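Local coordinates for Non-structural protein (Porcine reproductive and respiratory syndrome virus, PDB 3IFU) that is the zinc-binding, papain-like cysteine protease nsp1alpha at the N-terminus of the viral polyprotein, and probably inhibits host interferon-beta production, at residues R32-V46 against L49-R63. Numbering follows the deposited sequence.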
ATOM      1  N   ARG A  32       8.300  13.756  -7.553  1.00 53.30           N
ATOM      2  CA  ARG A  32       8.331  15.034  -8.254  1.00 55.03           C
ATOM      3  C   ARG A  32       8.836  16.187  -7.401  1.00 55.73           C
ATOM      4  O   ARG A  32       8.318  16.446  -6.315  1.00 54.02           O
ATOM      5  CB  ARG A  32       6.937  15.376  -8.777  1.00 55.26           C
ATOM      6  CG  ARG A  32       6.794  15.181 -10.264  1.00 58.63           C
ATOM      7  CD  ARG A  32       7.308  16.382 -11.023  1.00 57.05           C
ATOM      8  NE  ARG A  32       6.213  17.073 -11.700  1.00 58.63           N
ATOM      9  CZ  ARG A  32       5.490  16.547 -12.685  1.00 57.55           C
ATOM     10  NH1 ARG A  32       5.740  15.320 -13.120  1.00 58.72           N
ATOM     11  NH2 ARG A  32       4.515  17.247 -13.236  1.00 59.79           N
ATOM     12  N   SER A  33       9.847  16.883  -7.906  1.00 57.96           N
ATOM     13  CA  SER A  33      10.413  18.024  -7.202  1.00 60.91           C
ATOM     14  C   SER A  33       9.537  19.257  -7.379  1.00 62.29           C
ATOM     15  O   SER A  33       8.574  19.250  -8.144  1.00 62.20           O
ATOM     16  CB  SER A  33      11.824  18.332  -7.715  1.00 60.98           C
ATOM     17  OG  SER A  33      12.769  17.393  -7.230  1.00 63.18           O
ATOM     18  N   LEU A  34       9.876  20.316  -6.655  1.00 64.86           N
ATOM     19  CA  LEU A  34       9.139  21.564  -6.746  1.00 66.61           C
ATOM     20  C   LEU A  34       9.437  22.212  -8.081  1.00 68.03           C
ATOM     21  O   LEU A  34      10.568  22.168  -8.561  1.00 68.06           O
ATOM     22  CB  LEU A  34       9.558  22.509  -5.624  1.00 66.60           C
ATOM     23  CG  LEU A  34       8.963  22.226  -4.248  1.00 67.47           C
ATOM     24  CD1 LEU A  34       9.763  22.954  -3.171  1.00 67.32           C
ATOM     25  CD2 LEU A  34       7.505  22.653  -4.250  1.00 67.30           C
ATOM     26  N   LEU A  35       8.417  22.808  -8.680  1.00 70.86           N
ATOM     27  CA  LEU A  35       8.579  23.482  -9.956  1.00 73.71           C
ATOM     28  C   LEU A  35       9.332  24.801  -9.714  1.00 76.23           C
ATOM     29  O   LEU A  35       9.106  25.474  -8.705  1.00 76.33           O
ATOM     30  CB  LEU A  35       7.205  23.736 -10.572  1.00 73.20           C
ATOM     31  CG  LEU A  35       7.081  23.430 -12.064  1.00 74.00           C
ATOM     32  CD1 LEU A  35       7.663  22.058 -12.378  1.00 73.09           C
ATOM     33  CD2 LEU A  35       5.614  23.491 -12.456  1.00 75.96           C
ATOM     34  N   PRO A  36      10.242  25.175 -10.635  1.00 78.03           N
ATOM     35  CA  PRO A  36      11.081  26.382 -10.615  1.00 79.58           C
ATOM     36  C   PRO A  36      10.455  27.740 -10.268  1.00 81.49           C
ATOM     37  O   PRO A  36      11.154  28.752 -10.288  1.00 82.40           O
ATOM     38  CB  PRO A  36      11.696  26.388 -12.012  1.00 78.42           C
ATOM     39  CG  PRO A  36      11.892  24.949 -12.269  1.00 78.78           C
ATOM     40  CD  PRO A  36      10.569  24.356 -11.817  1.00 78.60           C
ATOM     41  N   LEU A  37       9.161  27.777  -9.949  1.00 83.19           N
ATOM     42  CA  LEU A  37       8.489  29.039  -9.614  1.00 84.42           C
ATOM     43  C   LEU A  37       8.309  29.901 -10.862  1.00 84.90           C
ATOM     44  O   LEU A  37       7.421  30.752 -10.921  1.00 84.45           O
ATOM     45  CB  LEU A  37       9.284  29.819  -8.557  1.00 84.75           C
ATOM     46  CG  LEU A  37       8.906  31.287  -8.310  1.00 86.02           C
ATOM     47  CD1 LEU A  37       7.476  31.392  -7.788  1.00 85.71           C
ATOM     48  CD2 LEU A  37       9.886  31.898  -7.314  1.00 85.60           C
ATOM     49  N   ASN A  38       9.165  29.674 -11.852  1.00 85.29           N
ATOM     50  CA  ASN A  38       9.102  30.399 -13.112  1.00 85.90           C
ATOM     51  C   ASN A  38       8.092  29.665 -13.970  1.00 85.27           C
ATOM     52  O   ASN A  38       7.467  30.237 -14.864  1.00 85.61           O
ATOM     53  CB  ASN A  38      10.463  30.373 -13.798  1.00 87.64           C
ATOM     54  CG  ASN A  38      11.534  31.053 -12.982  1.00 90.38           C
ATOM     55  OD1 ASN A  38      11.486  32.266 -12.765  1.00 92.07           O
ATOM     56  ND2 ASN A  38      12.511  30.277 -12.518  1.00 90.65           N
ATOM     57  N   LEU A  39       7.950  28.377 -13.678  1.00 83.99           N
ATOM     58  CA  LEU A  39       7.025  27.511 -14.387  1.00 81.63           C
ATOM     59  C   LEU A  39       5.757  27.348 -13.554  1.00 80.32           C
ATOM     60  O   LEU A  39       4.675  27.118 -14.093  1.00 80.59           O
ATOM     61  CB  LEU A  39       7.683  26.151 -14.634  1.00 80.65           C
ATOM     62  CG  LEU A  39       8.882  26.155 -15.589  1.00 79.49           C
ATOM     63  CD1 LEU A  39       9.662  24.863 -15.449  1.00 78.79           C
ATOM     64  CD2 LEU A  39       8.396  26.343 -17.022  1.00 78.84           C
ATOM     65  N   GLN A  40       5.901  27.476 -12.237  1.00 78.33           N
ATOM     66  CA  GLN A  40       4.775  27.350 -11.322  1.00 76.26           C
ATOM     67  C   GLN A  40       3.557  28.085 -11.859  1.00 75.49           C
ATOM     68  O   GLN A  40       3.678  29.160 -12.443  1.00 75.99           O
ATOM     69  CB  GLN A  40       5.144  27.900  -9.941  1.00 75.94           C
ATOM     70  CG  GLN A  40       6.012  26.969  -9.100  1.00 76.39           C
ATOM     71  CD  GLN A  40       6.413  27.587  -7.771  1.00 77.18           C
ATOM     72  OE1 GLN A  40       5.785  28.541  -7.303  1.00 76.69           O
ATOM     73  NE2 GLN A  40       7.455  27.038  -7.148  1.00 76.04           N
ATOM     74  N   VAL A  41       2.385  27.487 -11.663  1.00 74.80           N
ATOM     75  CA  VAL A  41       1.123  28.061 -12.116  1.00 73.79           C
ATOM     76  C   VAL A  41       0.317  28.493 -10.894  1.00 74.28           C
ATOM     77  O   VAL A  41      -0.501  27.737 -10.373  1.00 75.37           O
ATOM     78  CB  VAL A  41       0.312  27.032 -12.939  1.00 72.13           C
ATOM     79  CG1 VAL A  41      -0.995  27.640 -13.403  1.00 71.13           C
ATOM     80  CG2 VAL A  41       1.124  26.573 -14.133  1.00 70.80           C
ATOM     81  N   PRO A  42       0.542  29.728 -10.425  1.00 74.81           N
ATOM     82  CA  PRO A  42      -0.136  30.303  -9.260  1.00 74.37           C
ATOM     83  C   PRO A  42      -1.622  29.998  -9.155  1.00 74.55           C
ATOM     84  O   PRO A  42      -2.145  29.818  -8.056  1.00 74.65           O
ATOM     85  CB  PRO A  42       0.138  31.794  -9.411  1.00 73.76           C
ATOM     86  CG  PRO A  42       1.524  31.803  -9.996  1.00 75.00           C
ATOM     87  CD  PRO A  42       1.428  30.725 -11.060  1.00 74.70           C
ATOM     88  N   GLU A  43      -2.301  29.932 -10.295  1.00 74.49           N
ATOM     89  CA  GLU A  43      -3.737  29.673 -10.304  1.00 75.34           C
ATOM     90  C   GLU A  43      -4.110  28.255  -9.864  1.00 75.00           C
ATOM     91  O   GLU A  43      -5.289  27.961  -9.651  1.00 74.64           O
ATOM     92  CB  GLU A  43      -4.315  29.938 -11.701  1.00 77.04           C
ATOM     93  CG  GLU A  43      -3.815  31.222 -12.359  1.00 78.61           C
ATOM     94  CD  GLU A  43      -2.524  31.017 -13.143  1.00 80.96           C
ATOM     95  OE1 GLU A  43      -2.570  30.360 -14.208  1.00 82.33           O
ATOM     96  OE2 GLU A  43      -1.465  31.508 -12.695  1.00 80.35           O
ATOM     97  N   LEU A  44      -3.113  27.381  -9.724  1.00 73.80           N
ATOM     98  CA  LEU A  44      -3.360  25.995  -9.319  1.00 71.84           C
ATOM     99  C   LEU A  44      -2.859  25.638  -7.919  1.00 71.06           C
ATOM    100  O   LEU A  44      -2.332  24.546  -7.715  1.00 71.09           O
ATOM    101  CB  LEU A  44      -2.727  25.032 -10.326  1.00 71.23           C
ATOM    102  CG  LEU A  44      -3.307  24.952 -11.737  1.00 69.53           C
ATOM    103  CD1 LEU A  44      -2.495  23.967 -12.553  1.00 68.18           C
ATOM    104  CD2 LEU A  44      -4.760  24.520 -11.675  1.00 68.48           C
ATOM    105  N   GLY A  45      -3.029  26.553  -6.966  1.00 70.02           N
ATOM    106  CA  GLY A  45      -2.597  26.321  -5.595  1.00 67.99           C
ATOM    107  C   GLY A  45      -1.390  25.419  -5.411  1.00 66.50           C
ATOM    108  O   GLY A  45      -0.338  25.624  -6.025  1.00 67.75           O
ATOM    109  N   VAL A  46      -1.547  24.415  -4.553  1.00 65.25           N
ATOM    110  CA  VAL A  46      -0.484  23.451  -4.265  1.00 63.06           C
ATOM    111  C   VAL A  46      -0.070  22.657  -5.504  1.00 61.65           C
ATOM    112  O   VAL A  46       1.112  22.360  -5.697  1.00 61.05           O
ATOM    113  CB  VAL A  46      -0.929  22.455  -3.174  1.00 62.60           C
ATOM    114  CG1 VAL A  46       0.176  21.450  -2.893  1.00 61.75           C
ATOM    115  CG2 VAL A  46      -1.296  23.215  -1.914  1.00 64.87           C
ATOM    116  N   LEU A  49       2.468  24.015  -7.821  1.00 59.15           N
ATOM    117  CA  LEU A  49       3.834  23.984  -7.316  1.00 61.05           C
ATOM    118  C   LEU A  49       4.597  22.804  -7.935  1.00 61.62           C
ATOM    119  O   LEU A  49       5.811  22.680  -7.770  1.00 62.98           O
ATOM    120  CB  LEU A  49       3.831  23.860  -5.787  1.00 61.65           C
ATOM    121  CG  LEU A  49       2.869  24.777  -5.016  1.00 63.11           C
ATOM    122  CD1 LEU A  49       2.972  24.494  -3.526  1.00 61.14           C
ATOM    123  CD2 LEU A  49       3.193  26.229  -5.307  1.00 63.79           C
ATOM    124  N   PHE A  50       3.882  21.940  -8.651  1.00 60.78           N
ATOM    125  CA  PHE A  50       4.511  20.783  -9.277  1.00 60.32           C
ATOM    126  C   PHE A  50       4.031  20.538 -10.705  1.00 61.02           C
ATOM    127  O   PHE A  50       4.791  20.067 -11.554  1.00 62.30           O
ATOM    128  CB  PHE A  50       4.232  19.509  -8.473  1.00 59.06           C
ATOM    129  CG  PHE A  50       4.645  19.578  -7.030  1.00 58.18           C
ATOM    130  CD1 PHE A  50       3.823  20.181  -6.084  1.00 59.04           C
ATOM    131  CD2 PHE A  50       5.828  18.985  -6.604  1.00 57.55           C
ATOM    132  CE1 PHE A  50       4.171  20.185  -4.728  1.00 59.02           C
ATOM    133  CE2 PHE A  50       6.186  18.984  -5.253  1.00 58.60           C
ATOM    134  CZ  PHE A  50       5.356  19.583  -4.314  1.00 57.40           C
ATOM    135  N   TYR A  51       2.765  20.856 -10.956  1.00 60.81           N
ATOM    136  CA  TYR A  51       2.145  20.633 -12.254  1.00 60.18           C
ATOM    137  C   TYR A  51       1.822  21.897 -13.045  1.00 62.86           C
ATOM    138  O   TYR A  51       1.115  22.781 -12.570  1.00 62.53           O
ATOM    139  CB  TYR A  51       0.869  19.827 -12.046  1.00 57.13           C
ATOM    140  CG  TYR A  51       0.019  19.649 -13.275  1.00 54.34           C
ATOM    141  CD1 TYR A  51       0.450  18.857 -14.333  1.00 54.06           C
ATOM    142  CD2 TYR A  51      -1.239  20.234 -13.359  1.00 53.91           C
ATOM    143  CE1 TYR A  51      -0.357  18.642 -15.443  1.00 53.89           C
ATOM    144  CE2 TYR A  51      -2.052  20.030 -14.465  1.00 53.79           C
ATOM    145  CZ  TYR A  51      -1.607  19.230 -15.503  1.00 53.00           C
ATOM    146  OH  TYR A  51      -2.420  19.000 -16.588  1.00 54.26           O
ATOM    147  N   ARG A  52       2.330  21.952 -14.271  1.00 65.24           N
ATOM    148  CA  ARG A  52       2.112  23.077 -15.171  1.00 67.25           C
ATOM    149  C   ARG A  52       1.448  22.508 -16.421  1.00 68.03           C
ATOM    150  O   ARG A  52       2.124  21.948 -17.285  1.00 67.95           O
ATOM    151  CB  ARG A  52       3.457  23.704 -15.547  1.00 69.88           C
ATOM    152  CG  ARG A  52       3.380  25.045 -16.267  1.00 71.56           C
ATOM    153  CD  ARG A  52       4.783  25.518 -16.656  1.00 73.85           C
ATOM    154  NE  ARG A  52       4.830  26.931 -17.026  1.00 75.95           N
ATOM    155  CZ  ARG A  52       4.045  27.499 -17.938  1.00 77.45           C
ATOM    156  NH1 ARG A  52       3.138  26.779 -18.588  1.00 78.38           N
ATOM    157  NH2 ARG A  52       4.168  28.793 -18.203  1.00 77.79           N
ATOM    158  N   PRO A  53       0.118  22.644 -16.539  1.00 68.80           N
ATOM    159  CA  PRO A  53      -0.592  22.118 -17.708  1.00 70.16           C
ATOM    160  C   PRO A  53      -0.085  22.670 -19.040  1.00 71.96           C
ATOM    161  O   PRO A  53       0.787  23.538 -19.080  1.00 72.34           O
ATOM    162  CB  PRO A  53      -2.042  22.496 -17.429  1.00 69.17           C
ATOM    163  CG  PRO A  53      -1.901  23.774 -16.682  1.00 69.41           C
ATOM    164  CD  PRO A  53      -0.780  23.471 -15.718  1.00 69.33           C
ATOM    165  N   GLU A  54      -0.642  22.157 -20.129  1.00 74.16           N
ATOM    166  CA  GLU A  54      -0.252  22.573 -21.471  1.00 76.04           C
ATOM    167  C   GLU A  54      -0.997  23.794 -21.983  1.00 76.28           C
ATOM    168  O   GLU A  54      -0.439  24.608 -22.720  1.00 75.66           O
ATOM    169  CB  GLU A  54      -0.466  21.417 -22.450  1.00 77.50           C
ATOM    170  CG  GLU A  54       0.747  20.535 -22.620  1.00 79.40           C
ATOM    171  CD  GLU A  54       1.882  21.262 -23.318  1.00 80.05           C
ATOM    172  OE1 GLU A  54       1.765  22.495 -23.514  1.00 79.19           O
ATOM    173  OE2 GLU A  54       2.885  20.597 -23.666  1.00 80.24           O
ATOM    174  N   GLU A  55      -2.259  23.915 -21.588  1.00 76.47           N
ATOM    175  CA  GLU A  55      -3.095  25.012 -22.040  1.00 77.13           C
ATOM    176  C   GLU A  55      -3.947  25.578 -20.894  1.00 78.90           C
ATOM    177  O   GLU A  55      -3.467  25.671 -19.767  1.00 79.88           O
ATOM    178  CB  GLU A  55      -3.959  24.501 -23.185  1.00 74.45           C
ATOM    179  CG  GLU A  55      -3.182  23.970 -24.359  1.00 71.83           C
ATOM    180  CD  GLU A  55      -4.086  23.616 -25.515  1.00 69.63           C
ATOM    181  OE1 GLU A  55      -3.562  23.235 -26.576  1.00 69.06           O
ATOM    182  OE2 GLU A  55      -5.320  23.725 -25.359  1.00 67.23           O
ATOM    183  N   PRO A  56      -5.209  25.980 -21.159  1.00 80.80           N
ATOM    184  CA  PRO A  56      -5.991  26.511 -20.038  1.00 81.00           C
ATOM    185  C   PRO A  56      -6.059  25.577 -18.841  1.00 80.44           C
ATOM    186  O   PRO A  56      -5.335  24.587 -18.756  1.00 80.43           O
ATOM    187  CB  PRO A  56      -7.371  26.730 -20.654  1.00 81.90           C
ATOM    188  CG  PRO A  56      -7.044  27.136 -22.048  1.00 82.37           C
ATOM    189  CD  PRO A  56      -5.959  26.148 -22.423  1.00 82.03           C
ATOM    190  N   LEU A  57      -6.960  25.901 -17.926  1.00 79.65           N
ATOM    191  CA  LEU A  57      -7.143  25.120 -16.722  1.00 79.34           C
ATOM    192  C   LEU A  57      -8.464  24.365 -16.739  1.00 79.31           C
ATOM    193  O   LEU A  57      -8.486  23.153 -16.556  1.00 80.20           O
ATOM    194  CB  LEU A  57      -7.085  26.044 -15.502  1.00 79.93           C
ATOM    195  CG  LEU A  57      -5.718  26.478 -14.962  1.00 79.49           C
ATOM    196  CD1 LEU A  57      -4.775  26.852 -16.093  1.00 80.04           C
ATOM    197  CD2 LEU A  57      -5.920  27.644 -14.010  1.00 79.87           C
ATOM    198  N   ARG A  58      -9.547  25.109 -16.967  1.00 78.02           N
ATOM    199  CA  ARG A  58     -10.930  24.621 -17.004  1.00 77.64           C
ATOM    200  C   ARG A  58     -11.516  24.620 -15.589  1.00 77.14           C
ATOM    201  O   ARG A  58     -12.720  24.454 -15.397  1.00 78.02           O
ATOM    202  CB  ARG A  58     -11.049  23.240 -17.685  1.00 79.51           C
ATOM    203  CG  ARG A  58     -10.743  22.012 -16.842  1.00 81.36           C
ATOM    204  CD  ARG A  58     -10.740  20.732 -17.694  1.00 83.42           C
ATOM    205  NE  ARG A  58     -12.084  20.238 -18.012  1.00 86.35           N
ATOM    206  CZ  ARG A  58     -12.657  20.289 -19.216  1.00 87.12           C
ATOM    207  NH1 ARG A  58     -12.014  20.818 -20.251  1.00 87.33           N
ATOM    208  NH2 ARG A  58     -13.880  19.795 -19.388  1.00 86.71           N
ATOM    209  N   TRP A  59     -10.640  24.820 -14.607  1.00 75.03           N
ATOM    210  CA  TRP A  59     -11.000  24.935 -13.191  1.00 73.21           C
ATOM    211  C   TRP A  59      -9.765  25.413 -12.441  1.00 73.99           C
ATOM    212  O   TRP A  59      -8.639  25.209 -12.902  1.00 72.22           O
ATOM    213  CB  TRP A  59     -11.545  23.623 -12.589  1.00 70.19           C
ATOM    214  CG  TRP A  59     -10.714  22.378 -12.745  1.00 68.25           C
ATOM    215  CD1 TRP A  59     -11.022  21.289 -13.507  1.00 66.80           C
ATOM    216  CD2 TRP A  59      -9.479  22.064 -12.082  1.00 66.82           C
ATOM    217  NE1 TRP A  59     -10.062  20.319 -13.361  1.00 66.07           N
ATOM    218  CE2 TRP A  59      -9.102  20.769 -12.495  1.00 66.13           C
ATOM    219  CE3 TRP A  59      -8.654  22.754 -11.183  1.00 65.75           C
ATOM    220  CZ2 TRP A  59      -7.936  20.147 -12.042  1.00 65.89           C
ATOM    221  CZ3 TRP A  59      -7.497  22.139 -10.733  1.00 65.90           C
ATOM    222  CH2 TRP A  59      -7.148  20.847 -11.164  1.00 66.30           C
ATOM    223  N   THR A  60      -9.965  26.065 -11.299  1.00 75.41           N
ATOM    224  CA  THR A  60      -8.834  26.589 -10.539  1.00 77.84           C
ATOM    225  C   THR A  60      -8.691  26.008  -9.131  1.00 79.85           C
ATOM    226  O   THR A  60      -9.607  25.369  -8.611  1.00 80.01           O
ATOM    227  CB  THR A  60      -8.899  28.145 -10.467  1.00 77.44           C
ATOM    228  OG1 THR A  60      -7.651  28.692 -10.914  1.00 76.90           O
ATOM    229  CG2 THR A  60      -9.185  28.631  -9.043  1.00 76.45           C
ATOM    230  N   LEU A  61      -7.530  26.243  -8.523  1.00 82.34           N
ATOM    231  CA  LEU A  61      -7.241  25.743  -7.184  1.00 84.57           C
ATOM    232  C   LEU A  61      -6.744  26.832  -6.228  1.00 85.74           C
ATOM    233  O   LEU A  61      -5.672  27.407  -6.426  1.00 85.41           O
ATOM    234  CB  LEU A  61      -6.192  24.629  -7.268  1.00 85.06           C
ATOM    235  CG  LEU A  61      -5.774  23.950  -5.963  1.00 85.21           C
ATOM    236  CD1 LEU A  61      -6.974  23.239  -5.352  1.00 85.44           C
ATOM    237  CD2 LEU A  61      -4.649  22.962  -6.238  1.00 85.46           C
ATOM    238  N   PRO A  62      -7.530  27.132  -5.180  1.00 86.47           N
ATOM    239  CA  PRO A  62      -7.164  28.151  -4.188  1.00 86.94           C
ATOM    240  C   PRO A  62      -6.013  27.681  -3.287  1.00 87.69           C
ATOM    241  O   PRO A  62      -6.107  26.626  -2.661  1.00 87.41           O
ATOM    242  CB  PRO A  62      -8.458  28.341  -3.394  1.00 86.86           C
ATOM    243  CG  PRO A  62      -9.526  27.979  -4.382  1.00 87.37           C
ATOM    244  CD  PRO A  62      -8.944  26.751  -5.026  1.00 86.72           C
ATOM    245  N   ARG A  63      -4.934  28.461  -3.233  1.00 88.65           N
ATOM    246  CA  ARG A  63      -3.768  28.145  -2.400  1.00 89.87           C
ATOM    247  C   ARG A  63      -4.220  28.090  -0.941  1.00 90.26           C
ATOM    248  O   ARG A  63      -4.993  28.942  -0.495  1.00 89.74           O
ATOM    249  CB  ARG A  63      -2.709  29.238  -2.563  1.00 91.40           C
ATOM    250  CG  ARG A  63      -1.379  28.784  -3.149  1.00 94.31           C
ATOM    251  CD  ARG A  63      -0.519  28.050  -2.128  1.00 96.34           C
ATOM    252  NE  ARG A  63       0.901  28.160  -2.466  1.00 98.23           N
ATOM    253  CZ  ARG A  63       1.900  27.717  -1.705  1.00 98.79           C
ATOM    254  NH1 ARG A  63       1.650  27.120  -0.546  1.00 98.53           N
ATOM    255  NH2 ARG A  63       3.154  27.878  -2.105  1.00 98.75           N
TER
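Leu44 packs its forked end between Tyr51, Pro53, Leu57 and Trp59. Its CD1 meets Pro53 CD at 3.6 Å and also reaches the Tyr51 ring, while CD2 lies 3.7 Å from Trp59 CZ3 and slides past Leu57. CG sits beside the backbone N and CD1 anti to CA (chi2 178°), which sends CD1 toward Pro53 and Tyr51 and leaves CD2 for Trp59 and Leu57. The backbone next to it, where Leu44 and Leu61 form a single beta bridge, is pinned by Glu43 O, which accepts two bonds from the returning chain: Leu61 N in the carbonyl plane at 3.0 Å, and Thr60 OG1, tilted out of it, at 2.8 Å. Toward the zinc finger, Arg32 NH2 donates to Phe50 O at 3.3 Å; the oxygen lies in the guanidinium plane, but the donor sits above the carbonyl plane, and a second bond from NE is weak. NH2 also binds Ala14 O, and the Arg32 side chain touches the zinc ligands Cys8 and Cys25. Leu34 CD2 makes an off-centre CH-pi contact with the Phe50 ring, 4.2 Å from its centroid, beside the straight Leu35 N to Leu49 O bond (2.8 Å). The extended Arg52 chain is crossed by Leu39 and by Val41 CG2. Backbone carbonyls thus take up the polar donors while leucine and aromatic side chains supply much of the apolar packing, joining two irregular segments beside the zinc site.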